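Local coordinates for protein minor fimbrium subunit Mfa5 (Porphyromonas gingivalis ATCC 33277, PDB 6TO1) that serves as an accessory subunit of the minor fimbriae, surface pili that mediate biofilm formation and adhesion to host cells and other oral bacteria, at residues V128-D133 against V170-V175; R155-M160 against F193-I198; Y594-T599 against A637-K642. One frame throughout, in Å; residues are numbered along the deposited sequence.

Contact 1 of 3, residues V128-D133 against V170-V175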
ATOM      1  N   VAL A 128       6.572   7.591  20.275  1.00 18.23           N
ATOM      2  CA  VAL A 128       7.919   7.555  20.847  1.00 15.76           C
ATOM      3  C   VAL A 128       7.904   8.345  22.139  1.00 17.17           C
ATOM      4  O   VAL A 128       7.361   9.456  22.178  1.00 18.34           O
ATOM      5  CB  VAL A 128       8.960   8.165  19.886  1.00 16.90           C
ATOM      6  CG1 VAL A 128      10.348   8.153  20.501  1.00 18.82           C
ATOM      7  CG2 VAL A 128       8.910   7.459  18.541  1.00 17.57           C
ATOM      8  N   VAL A 129       8.501   7.789  23.189  1.00 15.58           N
ATOM      9  CA  VAL A 129       8.755   8.540  24.409  1.00 16.63           C
ATOM     10  C   VAL A 129      10.257   8.640  24.584  1.00 19.53           C
ATOM     11  O   VAL A 129      10.942   7.619  24.738  1.00 17.38           O
ATOM     12  CB  VAL A 129       8.139   7.906  25.671  1.00 14.71           C
ATOM     13  CG1 VAL A 129       8.391   8.872  26.857  1.00 16.54           C
ATOM     14  CG2 VAL A 129       6.673   7.620  25.493  1.00 18.60           C
ATOM     15  N   MET A 130      10.771   9.862  24.563  0.54 18.52           N
ATOM     16  CA  MET A 130      12.175  10.114  24.826  0.54 18.29           C
ATOM     17  C   MET A 130      12.343  10.370  26.315  0.54 18.49           C
ATOM     18  O   MET A 130      11.557  11.114  26.914  0.54 16.93           O
ATOM     19  CB  MET A 130      12.665  11.316  24.026  0.54 17.80           C
ATOM     20  CG  MET A 130      12.657  11.099  22.527  0.54 19.85           C
ATOM     21  SD  MET A 130      13.150  12.602  21.659  0.54 21.24           S
ATOM     22  CE  MET A 130      14.893  12.722  22.063  0.54 18.46           C
ATOM     23  N   VAL A 131      13.374   9.755  26.899  1.00 16.60           N
ATOM     24  CA  VAL A 131      13.658   9.821  28.350  1.00 15.40           C
ATOM     25  C   VAL A 131      15.114  10.241  28.517  1.00 16.98           C
ATOM     26  O   VAL A 131      16.031   9.475  28.159  1.00 17.97           O
ATOM     27  CB  VAL A 131      13.406   8.460  29.030  1.00 16.08           C
ATOM     28  CG1 VAL A 131      13.584   8.543  30.529  1.00 15.80           C
ATOM     29  CG2 VAL A 131      12.026   7.945  28.645  1.00 15.10           C
ATOM     30  N   ILE A 132      15.344  11.422  29.102  1.00 18.54           N
ATOM     31  CA  ILE A 132      16.685  12.001  29.164  1.00 17.08           C
ATOM     32  C   ILE A 132      17.128  12.164  30.617  1.00 17.86           C
ATOM     33  O   ILE A 132      16.455  12.818  31.417  1.00 18.49           O
ATOM     34  CB  ILE A 132      16.777  13.344  28.407  1.00 19.44           C
ATOM     35  CG1 ILE A 132      16.172  13.201  27.003  1.00 24.78           C
ATOM     36  CG2 ILE A 132      18.242  13.818  28.313  1.00 19.01           C
ATOM     37  CD1 ILE A 132      16.328  14.432  26.110  1.00 22.83           C
ATOM     38  N   ASP A 133      18.290  11.576  30.924  1.00 17.78           N
ATOM     39  CA  ASP A 133      19.031  11.705  32.181  1.00 16.95           C
ATOM     40  C   ASP A 133      19.596  13.115  32.303  1.00 18.57           C
ATOM     41  O   ASP A 133      20.438  13.504  31.493  1.00 21.55           O
ATOM     42  CB  ASP A 133      20.123  10.645  32.093  1.00 18.57           C
ATOM     43  CG  ASP A 133      21.003  10.532  33.309  1.00 19.01           C
ATOM     44  OD1 ASP A 133      21.008  11.396  34.211  1.00 18.42           O
ATOM     45  OD2 ASP A 133      21.743   9.528  33.326  1.00 18.04           O
ATOM     46  N   VAL A 170       3.631  10.035  13.293  1.00 24.86           N
ATOM     47  CA  VAL A 170       4.637  10.037  14.354  1.00 23.68           C
ATOM     48  C   VAL A 170       4.210  11.022  15.433  1.00 20.66           C
ATOM     49  O   VAL A 170       3.826  12.143  15.111  1.00 23.43           O
ATOM     50  CB  VAL A 170       6.023  10.432  13.814  1.00 22.96           C
ATOM     51  CG1 VAL A 170       7.066  10.471  14.975  1.00 23.81           C
ATOM     52  CG2 VAL A 170       6.462   9.506  12.708  1.00 24.11           C
ATOM     53  N   ARG A 171       4.290  10.612  16.716  1.00 20.25           N
ATOM     54  CA  ARG A 171       4.230  11.548  17.830  1.00 16.87           C
ATOM     55  C   ARG A 171       5.381  11.277  18.802  1.00 20.23           C
ATOM     56  O   ARG A 171       5.859  10.144  18.920  1.00 20.30           O
ATOM     57  CB  ARG A 171       2.903  11.474  18.618  1.00 19.22           C
ATOM     58  CG  ARG A 171       1.651  11.772  17.798  1.00 22.50           C
ATOM     59  CD  ARG A 171       0.396  11.738  18.665  1.00 26.66           C
ATOM     60  NE  ARG A 171       0.276  10.491  19.418  1.00 24.79           N
ATOM     61  CZ  ARG A 171      -0.581  10.320  20.421  1.00 25.65           C
ATOM     62  NH1 ARG A 171      -1.394  11.305  20.770  1.00 33.84           N
ATOM     63  NH2 ARG A 171      -0.621   9.181  21.083  1.00 27.82           N
ATOM     64  N   ILE A 172       5.809  12.316  19.510  1.00 20.09           N
ATOM     65  CA  ILE A 172       6.906  12.213  20.468  1.00 18.89           C
ATOM     66  C   ILE A 172       6.460  12.825  21.786  1.00 22.25           C
ATOM     67  O   ILE A 172       5.924  13.934  21.807  1.00 20.34           O
ATOM     68  CB  ILE A 172       8.184  12.911  19.971  1.00 19.32           C
ATOM     69  CG1 ILE A 172       8.711  12.314  18.671  1.00 22.01           C
ATOM     70  CG2 ILE A 172       9.302  12.762  21.019  1.00 24.38           C
ATOM     71  CD1 ILE A 172       9.901  13.081  18.088  1.00 26.26           C
ATOM     72  N   ALA A 173       6.685  12.105  22.881  1.00 18.56           N
ATOM     73  CA  ALA A 173       6.554  12.605  24.239  1.00 20.85           C
ATOM     74  C   ALA A 173       7.945  12.674  24.873  1.00 17.09           C
ATOM     75  O   ALA A 173       8.911  12.065  24.386  1.00 17.93           O
ATOM     76  CB  ALA A 173       5.636  11.712  25.074  1.00 19.46           C
ATOM     77  N   LEU A 174       8.044  13.454  25.950  1.00 17.64           N
ATOM     78  CA  LEU A 174       9.345  13.776  26.509  1.00 18.93           C
ATOM     79  C   LEU A 174       9.334  13.728  28.026  1.00 19.96           C
ATOM     80  O   LEU A 174       8.505  14.375  28.675  1.00 20.31           O
ATOM     81  CB  LEU A 174       9.802  15.160  26.022  1.00 19.53           C
ATOM     82  CG  LEU A 174      11.183  15.598  26.497  1.00 20.71           C
ATOM     83  CD1 LEU A 174      12.286  14.688  25.935  1.00 20.05           C
ATOM     84  CD2 LEU A 174      11.412  17.079  26.122  1.00 26.05           C
ATOM     85  N   VAL A 175      10.276  12.948  28.563  1.00 18.24           N
ATOM     86  CA  VAL A 175      10.531  12.800  29.986  1.00 18.92           C
ATOM     87  C   VAL A 175      11.994  13.166  30.273  1.00 16.32           C
ATOM     88  O   VAL A 175      12.902  12.773  29.537  1.00 18.16           O
ATOM     89  CB  VAL A 175      10.255  11.346  30.444  1.00 18.46           C
ATOM     90  CG1 VAL A 175      10.666  11.171  31.907  1.00 15.76           C
ATOM     91  CG2 VAL A 175       8.791  10.961  30.257  1.00 18.99           C
TER
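Val128 and Met130 hold strand 170-175 in parallel register through their backbones, each giving its N-H to one residue and its C=O to another two places on. Val128 N donates to Arg171 O at 3.0 Å, and its O accepts from Ala173 N; Met130 N reaches Ala173 O, and Met130 O takes Val175 N at 2.8 Å, before Ile132 N closes the series on Val175 O. Side chains alternate between the faces. On one, Val129 CG1 lies 4.0 Å from Val175 CG2, while Val131 CG1 and Val175 CG1 run alongside each other 4.2 Å apart. On the other, Met130 CB packs 3.9 Å from Leu174 CD1. Further out, helix 209-220 covers the valine face through Met220, Ala216 and Ile219, Leu194 of helix 191-199 packs on Ile172 and Leu174, and strand 227-234 forms backbone hydrogen bonds with Val129 and Val131. At the strand's end Asp133 bonds Ser135, a magnesium ligand; at the margin, Arg171 NH2 forms a salt bridge with Asp127. The two strands of the beta-alpha-beta unit 126-133, 143-160, 170-177 thus form part of the central sheet of a von Willebrand factor A domain, their paired N-H and C=O groups satisfied between apolar layers.

Contact 2 of 3, residues R155-M160 against F193-I198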
ATOM      1  N   ARG A 155      18.235  16.904  17.532  1.00 24.60           N
ATOM      2  CA  ARG A 155      18.408  16.305  16.220  1.00 26.07           C
ATOM      3  C   ARG A 155      17.461  15.133  16.019  1.00 24.99           C
ATOM      4  O   ARG A 155      16.904  14.971  14.927  1.00 20.74           O
ATOM      5  CB  ARG A 155      19.861  15.885  16.026  1.00 26.98           C
ATOM      6  CG  ARG A 155      20.113  15.351  14.619  1.00 40.09           C
ATOM      7  CD  ARG A 155      21.492  14.701  14.479  1.00 49.53           C
ATOM      8  NE  ARG A 155      21.540  13.811  13.316  1.00 60.33           N
ATOM      9  CZ  ARG A 155      22.089  14.128  12.146  1.00 55.60           C
ATOM     10  NH1 ARG A 155      22.643  15.321  11.970  1.00 59.12           N
ATOM     11  NH2 ARG A 155      22.079  13.252  11.148  1.00 58.64           N
ATOM     12  N   PHE A 156      17.277  14.300  17.055  1.00 23.20           N
ATOM     13  CA  PHE A 156      16.365  13.166  16.952  1.00 22.04           C
ATOM     14  C   PHE A 156      14.925  13.637  16.744  1.00 18.15           C
ATOM     15  O   PHE A 156      14.185  13.081  15.924  1.00 24.33           O
ATOM     16  CB  PHE A 156      16.438  12.293  18.221  1.00 23.47           C
ATOM     17  CG  PHE A 156      17.793  11.706  18.503  1.00 22.42           C
ATOM     18  CD1 PHE A 156      18.712  11.500  17.487  1.00 25.75           C
ATOM     19  CD2 PHE A 156      18.139  11.339  19.791  1.00 24.14           C
ATOM     20  CE1 PHE A 156      19.952  10.950  17.760  1.00 26.35           C
ATOM     21  CE2 PHE A 156      19.383  10.785  20.069  1.00 24.39           C
ATOM     22  CZ  PHE A 156      20.294  10.602  19.059  1.00 24.29           C
ATOM     23  N   VAL A 157      14.495  14.637  17.521  1.00 19.64           N
ATOM     24  CA  VAL A 157      13.142  15.165  17.359  1.00 18.83           C
ATOM     25  C   VAL A 157      12.919  15.608  15.918  1.00 25.60           C
ATOM     26  O   VAL A 157      11.927  15.243  15.281  1.00 22.32           O
ATOM     27  CB  VAL A 157      12.890  16.316  18.347  1.00 24.38           C
ATOM     28  CG1 VAL A 157      11.653  17.086  17.960  1.00 28.67           C
ATOM     29  CG2 VAL A 157      12.783  15.757  19.782  1.00 26.00           C
ATOM     30  N   LYS A 158      13.842  16.395  15.387  1.00 24.31           N
ATOM     31  CA  LYS A 158      13.675  16.927  14.039  1.00 25.84           C
ATOM     32  C   LYS A 158      13.738  15.847  12.975  1.00 30.43           C
ATOM     33  O   LYS A 158      13.055  15.952  11.957  1.00 27.70           O
ATOM     34  CB  LYS A 158      14.746  17.978  13.784  1.00 26.20           C
ATOM     35  CG  LYS A 158      14.612  19.187  14.687  1.00 34.27           C
ATOM     36  CD  LYS A 158      15.783  20.134  14.489  1.00 39.93           C
ATOM     37  CE  LYS A 158      15.736  21.309  15.445  1.00 58.09           C
ATOM     38  NZ  LYS A 158      17.027  22.062  15.429  1.00 75.31           N
ATOM     39  N   LYS A 159      14.547  14.810  13.189  1.00 26.54           N
ATOM     40  CA  LYS A 159      14.614  13.699  12.254  1.00 23.86           C
ATOM     41  C   LYS A 159      13.329  12.885  12.242  1.00 27.69           C
ATOM     42  O   LYS A 159      12.873  12.440  11.180  1.00 25.67           O
ATOM     43  CB  LYS A 159      15.824  12.830  12.619  1.00 33.08           C
ATOM     44  CG  LYS A 159      16.237  11.856  11.568  1.00 52.79           C
ATOM     45  CD  LYS A 159      17.406  11.031  12.067  1.00 53.65           C
ATOM     46  CE  LYS A 159      18.737  11.685  11.750  1.00 55.49           C
ATOM     47  NZ  LYS A 159      19.855  10.785  12.173  1.00 59.14           N
ATOM     48  N   MET A 160      12.709  12.685  13.398  1.00 21.44           N
ATOM     49  CA  MET A 160      11.485  11.892  13.446  1.00 24.07           C
ATOM     50  C   MET A 160      10.249  12.712  13.114  1.00 24.08           C
ATOM     51  O   MET A 160       9.236  12.132  12.731  1.00 21.79           O
ATOM     52  CB  MET A 160      11.402  11.223  14.821  1.00 22.16           C
ATOM     53  CG  MET A 160      12.490  10.137  15.004  1.00 28.87           C
ATOM     54  SD  MET A 160      12.164   9.258  16.647  1.00 26.17           S
ATOM     55  CE  MET A 160      12.542  10.080  17.720  1.00 24.18           C
ATOM     56  N   PHE A 193       8.275  23.141  20.523  1.00 26.29           N
ATOM     57  CA  PHE A 193       8.001  22.925  21.931  1.00 24.85           C
ATOM     58  C   PHE A 193       8.937  21.862  22.502  1.00 26.15           C
ATOM     59  O   PHE A 193       9.543  22.055  23.555  1.00 24.35           O
ATOM     60  CB  PHE A 193       6.534  22.511  22.106  1.00 27.43           C
ATOM     61  CG  PHE A 193       6.117  22.342  23.532  1.00 26.05           C
ATOM     62  CD1 PHE A 193       5.768  23.430  24.307  1.00 33.08           C
ATOM     63  CD2 PHE A 193       6.111  21.082  24.113  1.00 28.34           C
ATOM     64  CE1 PHE A 193       5.413  23.262  25.628  1.00 38.98           C
ATOM     65  CE2 PHE A 193       5.764  20.909  25.424  1.00 25.93           C
ATOM     66  CZ  PHE A 193       5.397  21.993  26.190  1.00 35.67           C
ATOM     67  N   LEU A 194       9.048  20.724  21.825  1.00 25.06           N
ATOM     68  CA  LEU A 194       9.905  19.657  22.326  1.00 24.36           C
ATOM     69  C   LEU A 194      11.351  20.121  22.440  1.00 24.92           C
ATOM     70  O   LEU A 194      12.019  19.872  23.450  1.00 22.96           O
ATOM     71  CB  LEU A 194       9.794  18.447  21.392  1.00 20.59           C
ATOM     72  CG  LEU A 194       8.488  17.636  21.421  1.00 22.55           C
ATOM     73  CD1 LEU A 194       8.454  16.728  20.187  1.00 23.40           C
ATOM     74  CD2 LEU A 194       8.349  16.848  22.710  1.00 25.34           C
ATOM     75  N   CYS A 195      11.847  20.836  21.427  1.00 24.48           N
ATOM     76  CA  CYS A 195      13.252  21.220  21.443  1.00 25.49           C
ATOM     77  C   CYS A 195      13.524  22.254  22.515  1.00 25.96           C
ATOM     78  O   CYS A 195      14.606  22.259  23.108  1.00 25.61           O
ATOM     79  CB  CYS A 195      13.679  21.727  20.067  1.00 26.58           C
ATOM     80  SG  CYS A 195      13.818  20.396  18.829  1.00 29.48           S
ATOM     81  N   GLN A 196      12.550  23.115  22.798  1.00 30.45           N
ATOM     82  CA  GLN A 196      12.699  24.087  23.868  1.00 30.58           C
ATOM     83  C   GLN A 196      12.818  23.391  25.218  1.00 27.82           C
ATOM     84  O   GLN A 196      13.639  23.780  26.054  1.00 25.44           O
ATOM     85  CB  GLN A 196      11.514  25.053  23.824  1.00 30.86           C
ATOM     86  CG  GLN A 196      11.704  26.305  24.631  1.00 41.80           C
ATOM     87  CD  GLN A 196      11.528  26.043  26.108  1.00 55.42           C
ATOM     88  OE1 GLN A 196      10.531  25.450  26.522  1.00 52.50           O
ATOM     89  NE2 GLN A 196      12.503  26.466  26.912  1.00 53.87           N
ATOM     90  N   LYS A 197      12.030  22.338  25.440  1.00 23.62           N
ATOM     91  CA  LYS A 197      12.135  21.618  26.703  1.00 22.36           C
ATOM     92  C   LYS A 197      13.478  20.910  26.829  1.00 21.83           C
ATOM     93  O   LYS A 197      14.053  20.845  27.922  1.00 25.14           O
ATOM     94  CB  LYS A 197      10.987  20.625  26.831  1.00 22.42           C
ATOM     95  CG  LYS A 197       9.618  21.266  26.905  1.00 26.33           C
ATOM     96  CD  LYS A 197       9.473  22.073  28.169  1.00 29.96           C
ATOM     97  CE  LYS A 197       8.053  22.616  28.317  1.00 40.32           C
ATOM     98  NZ  LYS A 197       7.941  23.461  29.536  1.00 39.16           N
ATOM     99  N   ILE A 198      13.995  20.370  25.719  1.00 24.29           N
ATOM    100  CA  ILE A 198      15.294  19.706  25.747  1.00 25.74           C
ATOM    101  C   ILE A 198      16.395  20.707  26.051  1.00 28.83           C
ATOM    102  O   ILE A 198      17.324  20.421  26.820  1.00 25.31           O
ATOM    103  CB  ILE A 198      15.536  18.972  24.416  1.00 18.96           C
ATOM    104  CG1 ILE A 198      14.497  17.866  24.220  1.00 18.16           C
ATOM    105  CG2 ILE A 198      16.954  18.461  24.350  1.00 24.20           C
ATOM    106  CD1 ILE A 198      14.577  17.204  22.876  1.00 24.89           C
TER
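Leu194 opens the contact from helix 193-198 by bringing CD1 to 3.9 Å from Val157 CG1, the two side chains crossing at a slant. Its CB lies against the same methyl, at 4.1 Å from Val157 CG1, so this one branch of the valine is met by both the root and the tip of the leucine. One residue on, Cys195 places SG anti to the carbonyl carbon (chi1 -72°). From there the sulfur touches two neighbouring residues of the other helix: it is 4.0 Å from Val157 CG1 and 4.0 Å from Lys158 CE. The lysine chain, extended beyond CG, supplies its aliphatic part to the sulfur, at the exposed margin of the interface. A turn after Leu194, Ile198 meets the other valine branch, tip to tip, with CD1 3.9 Å from Val157 CG2. Val157 therefore divides its methyls among three residues: CG1, anti to the backbone N (chi1 166°), serves Leu194 and Cys195, and CG2 serves Ile198. With these contacts and no hydrogen bond between the segments, the joint is one of apolar packing centred on a single valine. The segment axes run nearly antiparallel (169°) and approach to 9.8 Å. Around them, Gln154 of helix 143-160 also touches Cys195 and Ile198, while Phe156 makes an edge-to-face ring contact with Phe397. Both helices rest on strand 170-177, where Met160 meets Ile172 and Ile198 meets Leu174, and Leu194 also reaches Ser185 of strand 181-186.

Contact 3 of 3, residues Y594-T599 against A637-K642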
ATOM      1  N   TYR A 594     -28.726   6.414 -47.827  1.00 28.46           N
ATOM      2  CA  TYR A 594     -27.901   6.694 -48.986  1.00 30.93           C
ATOM      3  C   TYR A 594     -28.570   6.118 -50.226  1.00 29.15           C
ATOM      4  O   TYR A 594     -29.293   5.117 -50.144  1.00 27.83           O
ATOM      5  CB  TYR A 594     -26.518   6.112 -48.816  1.00 33.73           C
ATOM      6  CG  TYR A 594     -25.764   6.795 -47.715  1.00 33.47           C
ATOM      7  CD1 TYR A 594     -24.951   7.883 -47.989  1.00 35.64           C
ATOM      8  CD2 TYR A 594     -25.886   6.375 -46.398  1.00 28.79           C
ATOM      9  CE1 TYR A 594     -24.264   8.527 -47.000  1.00 37.16           C
ATOM     10  CE2 TYR A 594     -25.195   7.023 -45.391  1.00 28.75           C
ATOM     11  CZ  TYR A 594     -24.387   8.092 -45.703  1.00 31.96           C
ATOM     12  OH  TYR A 594     -23.699   8.758 -44.723  1.00 34.28           O
ATOM     13  N   SER A 595     -28.302   6.755 -51.373  1.00 35.91           N
ATOM     14  CA  SER A 595     -28.861   6.351 -52.667  1.00 28.68           C
ATOM     15  C   SER A 595     -27.867   5.420 -53.344  1.00 25.42           C
ATOM     16  O   SER A 595     -26.800   5.847 -53.808  1.00 32.81           O
ATOM     17  CB  SER A 595     -29.174   7.581 -53.521  1.00 35.42           C
ATOM     18  OG  SER A 595     -29.656   7.196 -54.801  1.00 46.60           O
ATOM     19  N   VAL A 596     -28.185   4.134 -53.362  1.00 25.76           N
ATOM     20  CA  VAL A 596     -27.206   3.106 -53.692  1.00 23.64           C
ATOM     21  C   VAL A 596     -27.562   2.510 -55.049  1.00 26.19           C
ATOM     22  O   VAL A 596     -28.641   1.917 -55.189  1.00 25.89           O
ATOM     23  CB  VAL A 596     -27.143   2.008 -52.620  1.00 21.23           C
ATOM     24  CG1 VAL A 596     -26.136   0.984 -53.009  1.00 24.54           C
ATOM     25  CG2 VAL A 596     -26.812   2.666 -51.286  1.00 24.74           C
ATOM     26  N   PRO A 597     -26.684   2.607 -56.045  1.00 28.15           N
ATOM     27  CA  PRO A 597     -26.945   1.949 -57.323  1.00 33.57           C
ATOM     28  C   PRO A 597     -26.150   0.663 -57.434  1.00 24.60           C
ATOM     29  O   PRO A 597     -25.103   0.504 -56.790  1.00 25.41           O
ATOM     30  CB  PRO A 597     -26.456   2.994 -58.336  1.00 23.46           C
ATOM     31  CG  PRO A 597     -25.174   3.487 -57.674  1.00 31.13           C
ATOM     32  CD  PRO A 597     -25.436   3.396 -56.129  1.00 28.30           C
ATOM     33  N   PRO A 598     -26.587  -0.276 -58.270  1.00 23.97           N
ATOM     34  CA  PRO A 598     -25.726  -1.423 -58.579  1.00 22.75           C
ATOM     35  C   PRO A 598     -24.512  -0.969 -59.389  1.00 24.46           C
ATOM     36  O   PRO A 598     -24.558   0.025 -60.119  1.00 26.59           O
ATOM     37  CB  PRO A 598     -26.637  -2.349 -59.396  1.00 23.40           C
ATOM     38  CG  PRO A 598     -27.606  -1.412 -60.061  1.00 22.42           C
ATOM     39  CD  PRO A 598     -27.795  -0.215 -59.129  1.00 24.16           C
ATOM     40  N   THR A 599     -23.407  -1.691 -59.243  1.00 27.72           N
ATOM     41  CA  THR A 599     -22.239  -1.351 -60.049  1.00 27.93           C
ATOM     42  C   THR A 599     -22.514  -1.565 -61.533  1.00 33.81           C
ATOM     43  O   THR A 599     -21.945  -0.865 -62.372  1.00 30.64           O
ATOM     44  CB  THR A 599     -21.021  -2.155 -59.622  1.00 29.44           C
ATOM     45  OG1 THR A 599     -21.300  -3.555 -59.663  1.00 46.96           O
ATOM     46  CG2 THR A 599     -20.652  -1.764 -58.219  1.00 26.94           C
ATOM     47  N   ALA A 637     -27.863  -4.048 -49.763  1.00 23.41           N
ATOM     48  CA  ALA A 637     -28.706  -3.923 -50.948  1.00 23.84           C
ATOM     49  C   ALA A 637     -28.690  -5.241 -51.697  1.00 24.16           C
ATOM     50  O   ALA A 637     -27.629  -5.870 -51.850  1.00 23.04           O
ATOM     51  CB  ALA A 637     -28.214  -2.811 -51.866  1.00 22.93           C
ATOM     52  N   TYR A 638     -29.873  -5.657 -52.156  1.00 23.17           N
ATOM     53  CA  TYR A 638     -30.043  -6.870 -52.950  1.00 16.35           C
ATOM     54  C   TYR A 638     -30.541  -6.451 -54.332  1.00 17.74           C
ATOM     55  O   TYR A 638     -31.714  -6.125 -54.503  1.00 23.55           O
ATOM     56  CB  TYR A 638     -31.002  -7.832 -52.286  1.00 21.57           C
ATOM     57  CG  TYR A 638     -30.336  -8.461 -51.083  1.00 22.44           C
ATOM     58  CD1 TYR A 638     -29.528  -9.567 -51.236  1.00 25.76           C
ATOM     59  CD2 TYR A 638     -30.472  -7.908 -49.818  1.00 27.37           C
ATOM     60  CE1 TYR A 638     -28.888 -10.151 -50.162  1.00 33.52           C
ATOM     61  CE2 TYR A 638     -29.838  -8.497 -48.727  1.00 25.36           C
ATOM     62  CZ  TYR A 638     -29.041  -9.624 -48.923  1.00 31.38           C
ATOM     63  OH  TYR A 638     -28.366 -10.245 -47.882  1.00 41.22           O
ATOM     64  N   PHE A 639     -29.638  -6.455 -55.299  1.00 24.31           N
ATOM     65  CA  PHE A 639     -29.995  -6.169 -56.684  1.00 22.18           C
ATOM     66  C   PHE A 639     -30.315  -7.481 -57.383  1.00 21.74           C
ATOM     67  O   PHE A 639     -29.496  -8.388 -57.389  1.00 19.21           O
ATOM     68  CB  PHE A 639     -28.844  -5.405 -57.325  1.00 20.19           C
ATOM     69  CG  PHE A 639     -28.587  -4.077 -56.691  1.00 20.66           C
ATOM     70  CD1 PHE A 639     -29.539  -3.084 -56.731  1.00 20.69           C
ATOM     71  CD2 PHE A 639     -27.379  -3.819 -56.017  1.00 20.22           C
ATOM     72  CE1 PHE A 639     -29.310  -1.846 -56.154  1.00 24.93           C
ATOM     73  CE2 PHE A 639     -27.144  -2.581 -55.449  1.00 22.23           C
ATOM     74  CZ  PHE A 639     -28.102  -1.593 -55.506  1.00 25.48           C
ATOM     75  N   ALA A 640     -31.515  -7.566 -57.966  1.00 20.53           N
ATOM     76  CA  ALA A 640     -32.032  -8.763 -58.610  1.00 23.94           C
ATOM     77  C   ALA A 640     -31.777  -8.726 -60.111  1.00 19.20           C
ATOM     78  O   ALA A 640     -31.843  -7.669 -60.745  1.00 20.82           O
ATOM     79  CB  ALA A 640     -33.538  -8.890 -58.364  1.00 24.70           C
ATOM     80  N   TYR A 641     -31.458  -9.883 -60.657  1.00 18.20           N
ATOM     81  CA  TYR A 641     -31.200 -10.060 -62.079  1.00 19.62           C
ATOM     82  C   TYR A 641     -31.912 -11.314 -62.549  1.00 24.89           C
ATOM     83  O   TYR A 641     -31.937 -12.316 -61.824  1.00 25.84           O
ATOM     84  CB  TYR A 641     -29.692 -10.205 -62.371  1.00 19.07           C
ATOM     85  CG  TYR A 641     -28.935  -8.981 -61.980  1.00 23.03           C
ATOM     86  CD1 TYR A 641     -28.462  -8.084 -62.927  1.00 19.42           C
ATOM     87  CD2 TYR A 641     -28.675  -8.724 -60.646  1.00 23.36           C
ATOM     88  CE1 TYR A 641     -27.798  -6.944 -62.550  1.00 22.82           C
ATOM     89  CE2 TYR A 641     -28.025  -7.605 -60.265  1.00 23.30           C
ATOM     90  CZ  TYR A 641     -27.582  -6.715 -61.191  1.00 24.51           C
ATOM     91  OH  TYR A 641     -26.942  -5.597 -60.727  1.00 23.26           O
ATOM     92  N   LYS A 642     -32.445 -11.280 -63.772  1.00 24.25           N
ATOM     93  CA  LYS A 642     -32.953 -12.482 -64.402  1.00 25.35           C
ATOM     94  C   LYS A 642     -32.224 -12.777 -65.705  1.00 25.63           C
ATOM     95  O   LYS A 642     -31.647 -11.899 -66.360  1.00 25.26           O
ATOM     96  CB  LYS A 642     -34.474 -12.414 -64.658  1.00 31.76           C
ATOM     97  CG  LYS A 642     -34.916 -11.362 -65.629  1.00 32.81           C
ATOM     98  CD  LYS A 642     -36.463 -11.407 -65.795  1.00 32.59           C
ATOM     99  CE  LYS A 642     -36.931 -10.385 -66.834  1.00 48.08           C
ATOM    100  NZ  LYS A 642     -38.416 -10.439 -67.057  1.00 47.57           N
TER
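Pro598 lies over one face of the Phe639 ring, and this pair is the tight part of the contact. Pro598 CB stands 3.8 Å from the ring centroid and only 12° off the normal, a CH-pi contact over the centre of the face. The backbone nitrogen of the proline shares that face, Pro598 N lying 3.4 Å from Phe639 CZ, and Pro598 CD comes to 3.7 Å from CE1 of the same ring. Tyr641 OH, hydrogen-bonded to Asn600 O, also comes close, 3.5 Å from Pro598 CB. Val596 meets the ring differently. Its carbonyl O approaches at the edge, in the ring plane, 3.6 Å from Phe639 CZ, while its CG1 lies 4.1 Å from that same CZ. Packing is looser beyond the ring: Val596 CG1 is 4.5 Å from Ala637 CB, and Pro597, partly exposed, points its own CB away from strand 637-642. Arg535 of strand 530-539 bonds to Pro597 O and packs on Val596 and Phe639. The contact thus sets the two-stranded sheet 592-596/624-628, and the prolines after its first strand, against strand 634-643 of the neighbouring mixed sheet. No hydrogen bond joins the segments; the Phe639 ring packs on side chains and backbone, its face receiving the proline's C-H groups and its edge, carrying partial positive charge, probably attracting the Val596 carbonyl oxygen.

In the fold
Contacts 1 and 2 belong to one von Willebrand factor A domain, with centres 9 Å apart and segments alternating along the chain. Contact 1 pairs the two strands of the beta-alpha-beta unit 126-133, 143-160, 170-177, whereas contact 2 joins the helix of that unit to helix 191-199. They touch directly, Leu174 CD2 lying 3.7 Å from Ile198 CG1, so that sheet and helix layer share one apolar core. Contact 3 comes later in the chain, beyond its centre, about 64 Å from contact 1 between nearest atoms. It therefore belongs to a different, beta-rich domain of this elongated fimbrial tip protein, an extended shape consistent with holding the von Willebrand domain well apart from the C-terminal end of the model.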